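Local coordinates for pectinesterase (Sitophilus oryzae, PDB 4PMH), which hydrolyses the methyl esters of pectin, releasing methanol and leaving free galacturonate units, and probably serves in digesting plant cell walls, at residues M107-K117 with Y134-G145. Sequence-based numbering, arbitrary orientation.
Sequences MPAQTTPSAYK and YNSCASKSGTIG
Tyr-116 and Ile-144 meet at about a right angle. Ile-144 CG2 lies 3.9 Å from Tyr-116 CB, and Ile-144 CD1 lies 3.7 Å from Thr-111 CB. Tyr-116 has CG anti to the backbone N (chi1 169°), which carries the ring across to helix 134-138. There Tyr-116 CZ lies 3.5 Å from Cys-137 CB. The Tyr-134 ring meets that of Tyr-116 rim to rim, planes at 20°. A leucine in place of Tyr-116 would probably open a gap beside Cys-137 and Tyr-134 and take from Tyr-81 OH the hydrogen bond it shares with the Tyr-116 hydroxyl. Pro-113 CG comes close to Lys-140 O, at 3.1 Å, where the chain leaves helix 134-138. These helices and loops lie beside the parallel beta-helix of the pectinesterase fold. Two backbone hydrogen bonds join the loops, Gly-145 N to Ala-109 O and Ile-144 N to Thr-111 O, the latter at 2.9 Å. A type I turn, Pro-108 to Thr-111, shapes the first loop; Thr-111 OG1 hydrogen-bonds to Pro-108 O at 2.7 Å. Thr-112 OG1 N-caps helix 113-117 through Ala-115 N. Cys-137 is disulfide-bonded to Cys-148. Gln-110 NE2 hydrogen-bonds to OE1 of Gln-177, which probably binds substrate as in related pectinesterases.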
loop_
_atom_site.group_PDB
_atom_site.type_symbol
_atom_site.label_atom_id
_atom_site.label_comp_id
_atom_site.label_asym_id
_atom_site.label_seq_id
_atom_site.Cartn_x
_atom_site.Cartn_y
_atom_site.Cartn_z
ATOM N N MET A 107 -4.108 -15.234 -6.415
ATOM C CA MET A 107 -4.192 -15.811 -5.081
ATOM C C MET A 107 -4.986 -14.894 -4.179
ATOM O O MET A 107 -4.407 -14.120 -3.401
ATOM C CB MET A 107 -2.791 -16.049 -4.506
ATOM C CG MET A 107 -2.792 -16.911 -3.240
ATOM S SD MET A 107 -1.142 -17.466 -2.751
ATOM C CE MET A 107 -0.461 -15.979 -2.030
ATOM N N PRO A 108 -6.322 -14.970 -4.275
ATOM C CA PRO A 108 -7.169 -14.157 -3.400
ATOM C C PRO A 108 -7.199 -14.622 -1.938
ATOM O O PRO A 108 -6.734 -15.717 -1.610
ATOM C CB PRO A 108 -8.562 -14.304 -4.034
ATOM C CG PRO A 108 -8.543 -15.673 -4.657
ATOM C CD PRO A 108 -7.118 -15.840 -5.168
ATOM N N ALA A 109 -7.752 -13.775 -1.074
ATOM C CA ALA A 109 -7.994 -14.140 0.332
ATOM C C ALA A 109 -8.850 -15.406 0.435
ATOM O O ALA A 109 -8.757 -16.145 1.423
ATOM C CB ALA A 109 -8.691 -13.017 1.064
ATOM N N GLN A 110 -9.674 -15.634 -0.585
ATOM C CA GLN A 110 -10.628 -16.745 -0.589
ATOM C C GLN A 110 -9.967 -18.080 -0.933
ATOM O O GLN A 110 -10.607 -19.135 -0.853
ATOM C CB GLN A 110 -11.785 -16.414 -1.547
ATOM C CG GLN A 110 -12.741 -15.321 -1.049
ATOM C CD GLN A 110 -12.147 -13.907 -0.991
ATOM O OE1 GLN A 110 -11.235 -13.540 -1.755
ATOM N NE2 GLN A 110 -12.697 -13.090 -0.099
ATOM N N THR A 111 -8.695 -18.044 -1.333
ATOM C CA THR A 111 -7.926 -19.248 -1.571
ATOM C C THR A 111 -8.006 -20.221 -0.406
ATOM O O THR A 111 -7.829 -19.846 0.753
ATOM C CB THR A 111 -6.440 -18.897 -1.805
ATOM O OG1 THR A 111 -6.332 -18.036 -2.939
ATOM C CG2 THR A 111 -5.626 -20.139 -2.059
ATOM N N THR A 112 -8.242 -21.491 -0.697
ATOM C CA THR A 112 -8.227 -22.452 0.382
ATOM C C THR A 112 -6.789 -22.746 0.769
ATOM O O THR A 112 -5.898 -22.656 -0.055
ATOM C CB THR A 112 -8.910 -23.786 0.021
ATOM O OG1 THR A 112 -8.101 -24.495 -0.907
ATOM C CG2 THR A 112 -10.294 -23.554 -0.549
ATOM N N PRO A 113 -6.560 -23.108 2.040
ATOM C CA PRO A 113 -5.227 -23.516 2.457
ATOM C C PRO A 113 -4.621 -24.669 1.680
ATOM O O PRO A 113 -3.411 -24.664 1.457
ATOM C CB PRO A 113 -5.424 -23.893 3.921
ATOM C CG PRO A 113 -6.483 -22.947 4.354
ATOM C CD PRO A 113 -7.440 -22.902 3.196
ATOM N N SER A 114 -5.426 -25.642 1.249
ATOM C CA SER A 114 -4.877 -26.702 0.401
ATOM C C SER A 114 -4.309 -26.156 -0.909
ATOM O O SER A 114 -3.215 -26.541 -1.334
ATOM C CB SER A 114 -5.914 -27.783 0.097
ATOM O OG SER A 114 -6.481 -28.247 1.307
ATOM N N ALA A 115 -5.066 -25.271 -1.552
ATOM C CA ALA A 115 -4.637 -24.664 -2.790
ATOM C C ALA A 115 -3.383 -23.806 -2.566
ATOM O O ALA A 115 -2.473 -23.787 -3.412
ATOM C CB ALA A 115 -5.763 -23.834 -3.394
ATOM N N TYR A 116 -3.325 -23.124 -1.422
ATOM C CA TYR A 116 -2.153 -22.305 -1.068
ATOM C C TYR A 116 -0.922 -23.191 -0.939
ATOM O O TYR A 116 0.145 -22.873 -1.480
ATOM C CB TYR A 116 -2.427 -21.530 0.220
ATOM C CG TYR A 116 -1.233 -20.843 0.850
ATOM C CD1 TYR A 116 -0.840 -19.550 0.463
ATOM C CD2 TYR A 116 -0.513 -21.465 1.851
ATOM C CE1 TYR A 116 0.247 -18.928 1.059
ATOM C CE2 TYR A 116 0.576 -20.858 2.454
ATOM C CZ TYR A 116 0.959 -19.592 2.066
ATOM O OH TYR A 116 2.050 -19.028 2.682
ATOM N N LYS A 117 -1.076 -24.331 -0.273
ATOM C CA LYS A 117 0.032 -25.269 -0.157
ATOM C C LYS A 117 0.514 -25.746 -1.512
ATOM O O LYS A 117 1.723 -25.806 -1.760
ATOM C CB LYS A 117 -0.331 -26.456 0.726
ATOM C CG LYS A 117 -0.443 -26.098 2.196
ATOM C CD LYS A 117 -0.627 -27.327 3.081
ATOM C CE LYS A 117 0.691 -28.062 3.298
ATOM N NZ LYS A 117 0.477 -29.345 4.044
ATOM N N TYR A 134 4.885 -19.011 6.263
ATOM C CA TYR A 134 4.219 -19.981 5.370
ATOM C C TYR A 134 3.276 -20.910 6.154
ATOM O O TYR A 134 2.076 -21.073 5.814
ATOM C CB TYR A 134 5.258 -20.775 4.551
ATOM C CG TYR A 134 4.714 -22.083 4.016
ATOM C CD1 TYR A 134 3.791 -22.098 2.976
ATOM C CD2 TYR A 134 5.080 -23.297 4.583
ATOM C CE1 TYR A 134 3.256 -23.285 2.500
ATOM C CE2 TYR A 134 4.552 -24.497 4.106
ATOM C CZ TYR A 134 3.636 -24.481 3.068
ATOM O OH TYR A 134 3.107 -25.667 2.572
ATOM N N ASN A 135 3.807 -21.491 7.224
ATOM C CA ASN A 135 3.045 -22.422 8.038
ATOM C C ASN A 135 1.796 -21.792 8.675
ATOM O O ASN A 135 0.747 -22.430 8.758
ATOM C CB ASN A 135 3.930 -23.070 9.104
ATOM C CG ASN A 135 3.191 -24.150 9.884
ATOM O OD1 ASN A 135 2.478 -24.983 9.305
ATOM N ND2 ASN A 135 3.343 -24.135 11.200
ATOM N N SER A 136 1.894 -20.534 9.091
ATOM C CA SER A 136 0.745 -19.841 9.669
ATOM C C SER A 136 -0.374 -19.648 8.647
ATOM O O SER A 136 -1.541 -19.674 9.002
ATOM C CB SER A 136 1.147 -18.483 10.254
ATOM O OG SER A 136 1.213 -17.514 9.228
ATOM N N CYS A 137 -0.030 -19.466 7.378
ATOM C CA CYS A 137 -1.023 -19.439 6.320
ATOM C C CYS A 137 -1.487 -20.853 5.930
ATOM O O CYS A 137 -2.684 -21.087 5.714
ATOM C CB CYS A 137 -0.466 -18.710 5.106
ATOM S SG CYS A 137 -0.135 -16.974 5.475
ATOM N N ALA A 138 -0.541 -21.780 5.865
ATOM C CA ALA A 138 -0.816 -23.173 5.490
ATOM C C ALA A 138 -1.740 -23.853 6.487
ATOM O O ALA A 138 -2.516 -24.735 6.117
ATOM C CB ALA A 138 0.478 -23.956 5.363
ATOM N N SER A 139 -1.675 -23.416 7.739
ATOM C CA SER A 139 -2.428 -24.053 8.812
ATOM C C SER A 139 -3.836 -23.523 9.057
ATOM O O SER A 139 -4.520 -24.018 9.952
ATOM C CB SER A 139 -1.635 -23.961 10.093
ATOM O OG SER A 139 -0.374 -24.540 9.872
ATOM N N LYS A 140 -4.274 -22.552 8.258
ATOM C CA LYS A 140 -5.612 -21.984 8.381
ATOM C C LYS A 140 -6.611 -23.005 7.910
ATOM O O LYS A 140 -6.230 -23.992 7.307
ATOM C CB LYS A 140 -5.712 -20.743 7.504
ATOM C CG LYS A 140 -4.830 -19.582 7.960
ATOM C CD LYS A 140 -5.665 -18.374 8.328
ATOM C CE LYS A 140 -4.898 -17.349 9.147
ATOM N NZ LYS A 140 -3.657 -16.937 8.469
ATOM N N SER A 141 -7.892 -22.780 8.163
ATOM C CA SER A 141 -8.921 -23.630 7.552
ATOM C C SER A 141 -9.884 -22.810 6.697
ATOM O O SER A 141 -10.207 -21.670 7.044
ATOM C CB SER A 141 -9.702 -24.382 8.617
ATOM O OG SER A 141 -10.326 -25.502 8.033
ATOM N N GLY A 142 -10.312 -23.388 5.575
ATOM C CA GLY A 142 -11.339 -22.784 4.727
ATOM C C GLY A 142 -10.820 -21.757 3.743
ATOM O O GLY A 142 -10.917 -21.934 2.518
ATOM N N THR A 143 -10.319 -20.647 4.271
ATOM C CA THR A 143 -9.664 -19.633 3.442
ATOM C C THR A 143 -8.424 -19.125 4.166
ATOM O O THR A 143 -8.355 -19.186 5.386
ATOM C CB THR A 143 -10.597 -18.452 3.149
ATOM O OG1 THR A 143 -10.877 -17.740 4.364
ATOM C CG2 THR A 143 -11.903 -18.921 2.513
ATOM N N ILE A 144 -7.447 -18.631 3.408
ATOM C CA ILE A 144 -6.218 -18.124 4.001
ATOM C C ILE A 144 -6.375 -16.687 4.519
ATOM O O ILE A 144 -5.674 -16.274 5.465
ATOM C CB ILE A 144 -5.020 -18.215 3.018
ATOM C CG1 ILE A 144 -5.250 -17.336 1.788
ATOM C CG2 ILE A 144 -4.774 -19.674 2.648
ATOM C CD1 ILE A 144 -4.151 -17.399 0.745
ATOM N N GLY A 145 -7.290 -15.933 3.897
ATOM C CA GLY A 145 -7.603 -14.570 4.314
ATOM C C GLY A 145 -6.683 -13.500 3.742
ATOM O O GLY A 145 -5.720 -13.793 2.996
#